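Local coordinates for genome polyprotein (Rhinovirus C, PDB 6KU8), which is a 3C cysteine protease of chymotrypsin-like fold that probably cleaves the viral polyprotein, bound here by the inhibitor rupintrivir, at residues 31-36 with 87-92. Numbering follows the deposited sequence.
Sequences LGIHDN and RDIRRF
The guanidinium of R90 lies flat on the imidazole of H34. The planes are 6° apart and the centres 3.6 Å apart. R90 NH1 sits over the middle of the ring, and H34 CG sits under the middle of the guanidinium. Both flat groups are held from their edges. D88 grips R90 side-on: R90 NE donates to D88 OD1 and R90 NH2 to D88 OD2 (2.8 Å), two bonds of one salt bridge. D88 OD1 also accepts from R90 N, closing an Asx turn; R90 NE and R90 N reach OD1 from opposite faces of the carboxylate plane. H34 ND1 donates in the ring plane to the anti lone pair of D35 OD2 at 2.6 Å, which fixes the ring's rotation. A water donates to D35 OD2 and accepts weakly from R90 NH2. The contact joins the end of strand 26-34, in the N-terminal barrel of the chymotrypsin-like fold, to the linker between the two barrels. Here I33 and H34 form a classic beta bulge opposite C37. One backbone bond spans the segments, I89 N to I33 O at 3.0 Å, and D88 CA adds a CA-H...O contact to the same oxygen. I89 CD1 meets L31 CD1 tip to tip at 4.0 Å. The I89 side chain crosses that of I33 at about a right angle. R90 CG, anti to the carbonyl carbon (chi1 -80°), packs on I33 CG2 at 3.8 Å. The carbonyl of F182 accepts from R90 NH1.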
loop_
_atom_site.group_PDB
_atom_site.type_symbol
_atom_site.label_atom_id
_atom_site.label_comp_id
_atom_site.label_asym_id
_atom_site.label_seq_id
_atom_site.Cartn_x
_atom_site.Cartn_y
_atom_site.Cartn_z
ATOM N N LEU A 31 0.861 -1.481 -5.595
ATOM C CA LEU A 31 2.214 -0.930 -5.639
ATOM C C LEU A 31 3.200 -2.053 -5.955
ATOM O O LEU A 31 3.438 -2.931 -5.123
ATOM C CB LEU A 31 2.572 -0.257 -4.316
ATOM C CG LEU A 31 4.061 0.065 -4.147
ATOM C CD1 LEU A 31 4.487 1.122 -5.154
ATOM C CD2 LEU A 31 4.336 0.526 -2.716
ATOM N N GLY A 32 3.793 -2.016 -7.146
ATOM C CA GLY A 32 4.876 -2.937 -7.443
ATOM C C GLY A 32 6.117 -2.583 -6.641
ATOM O O GLY A 32 6.441 -1.409 -6.438
ATOM N N ILE A 33 6.816 -3.617 -6.170
ATOM C CA ILE A 33 7.979 -3.453 -5.300
ATOM C C ILE A 33 9.270 -3.813 -6.031
ATOM O O ILE A 33 10.258 -3.071 -5.983
ATOM C CB ILE A 33 7.830 -4.289 -4.007
ATOM C CG1 ILE A 33 6.522 -3.979 -3.260
ATOM C CG2 ILE A 33 9.052 -4.095 -3.098
ATOM C CD1 ILE A 33 6.497 -2.661 -2.572
ATOM N N HIS A 34 9.282 -4.962 -6.703
ATOM C CA HIS A 34 10.463 -5.487 -7.386
ATOM C C HIS A 34 10.043 -6.742 -8.121
ATOM O O HIS A 34 9.091 -7.417 -7.710
ATOM C CB HIS A 34 11.598 -5.815 -6.404
ATOM C CG HIS A 34 11.335 -7.039 -5.575
ATOM N ND1 HIS A 34 11.837 -8.283 -5.898
ATOM C CD2 HIS A 34 10.601 -7.211 -4.448
ATOM C CE1 HIS A 34 11.440 -9.164 -4.997
ATOM N NE2 HIS A 34 10.682 -8.541 -4.109
ATOM N N ASP A 35 10.765 -7.046 -9.206
ATOM C CA ASP A 35 10.532 -8.247 -10.008
ATOM C C ASP A 35 9.032 -8.356 -10.299
ATOM O O ASP A 35 8.441 -7.408 -10.838
ATOM C CB ASP A 35 11.161 -9.417 -9.285
ATOM C CG ASP A 35 12.661 -9.267 -9.166
ATOM O OD1 ASP A 35 13.338 -9.507 -10.184
ATOM O OD2 ASP A 35 13.157 -8.883 -8.079
ATOM N N ASN A 36 8.384 -9.473 -9.990
ATOM C CA ASN A 36 6.953 -9.634 -10.213
ATOM C C ASN A 36 6.163 -9.554 -8.913
ATOM O O ASN A 36 5.059 -10.095 -8.834
ATOM C CB ASN A 36 6.687 -10.963 -10.922
ATOM C CG ASN A 36 7.168 -12.155 -10.112
ATOM O OD1 ASN A 36 8.160 -12.071 -9.388
ATOM N ND2 ASN A 36 6.443 -13.269 -10.205
ATOM N N ARG A 87 10.201 -1.721 -11.334
ATOM C CA ARG A 87 11.361 -0.994 -10.843
ATOM C C ARG A 87 11.575 -1.320 -9.372
ATOM O O ARG A 87 10.654 -1.209 -8.557
ATOM C CB ARG A 87 11.144 0.501 -11.042
ATOM C CG ARG A 87 12.230 1.391 -10.488
ATOM C CD ARG A 87 11.843 2.827 -10.757
ATOM N NE ARG A 87 12.304 3.747 -9.719
ATOM C CZ ARG A 87 11.614 4.809 -9.304
ATOM N NH1 ARG A 87 12.122 5.596 -8.367
ATOM N NH2 ARG A 87 10.408 5.076 -9.816
ATOM N N ASP A 88 12.786 -1.756 -9.037
ATOM C CA ASP A 88 13.074 -2.184 -7.673
ATOM C C ASP A 88 13.152 -0.966 -6.766
ATOM O O ASP A 88 14.144 -0.240 -6.785
ATOM C CB ASP A 88 14.380 -2.972 -7.623
ATOM C CG ASP A 88 14.660 -3.532 -6.246
ATOM O OD1 ASP A 88 13.873 -3.265 -5.307
ATOM O OD2 ASP A 88 15.679 -4.235 -6.092
ATOM N N ILE A 89 12.132 -0.750 -5.937
ATOM C CA ILE A 89 12.099 0.427 -5.070
ATOM C C ILE A 89 12.476 0.091 -3.629
ATOM O O ILE A 89 12.313 0.930 -2.734
ATOM C CB ILE A 89 10.724 1.103 -5.145
ATOM C CG1 ILE A 89 9.643 0.065 -4.796
ATOM C CG2 ILE A 89 10.528 1.663 -6.539
ATOM C CD1 ILE A 89 8.338 0.625 -4.244
ATOM N N ARG A 90 13.016 -1.106 -3.387
ATOM C CA ARG A 90 13.264 -1.553 -2.016
ATOM C C ARG A 90 14.230 -0.638 -1.268
ATOM O O ARG A 90 14.141 -0.517 -0.043
ATOM C CB ARG A 90 13.797 -2.986 -2.027
ATOM C CG ARG A 90 12.706 -4.041 -2.196
ATOM C CD ARG A 90 13.301 -5.445 -2.326
ATOM N NE ARG A 90 14.037 -5.614 -3.582
ATOM C CZ ARG A 90 14.465 -6.787 -4.035
ATOM N NH1 ARG A 90 14.223 -7.892 -3.336
ATOM N NH2 ARG A 90 15.124 -6.862 -5.180
ATOM N N ARG A 91 15.148 0.021 -1.975
ATOM C CA ARG A 91 16.134 0.860 -1.296
ATOM C C ARG A 91 15.511 2.110 -0.667
ATOM O O ARG A 91 16.157 2.763 0.168
ATOM C CB ARG A 91 17.248 1.242 -2.283
ATOM C CG ARG A 91 17.201 2.678 -2.758
ATOM C CD ARG A 91 18.124 2.935 -3.966
ATOM N NE ARG A 91 17.414 2.762 -5.231
ATOM C CZ ARG A 91 17.979 2.838 -6.431
ATOM N NH1 ARG A 91 19.278 3.084 -6.542
ATOM N NH2 ARG A 91 17.246 2.658 -7.524
ATOM N N PHE A 92 14.281 2.464 -1.050
ATOM C CA PHE A 92 13.567 3.601 -0.474
ATOM C C PHE A 92 12.609 3.188 0.630
ATOM O O PHE A 92 12.006 4.058 1.270
ATOM C CB PHE A 92 12.785 4.351 -1.563
ATOM C CG PHE A 92 13.588 4.644 -2.795
ATOM C CD1 PHE A 92 14.705 5.457 -2.735
ATOM C CD2 PHE A 92 13.211 4.112 -4.021
ATOM C CE1 PHE A 92 15.441 5.733 -3.878
ATOM C CE2 PHE A 92 13.932 4.382 -5.162
ATOM C CZ PHE A 92 15.049 5.193 -5.098
HETATM O O HOH W 1 16.114 -8.659 -7.909
#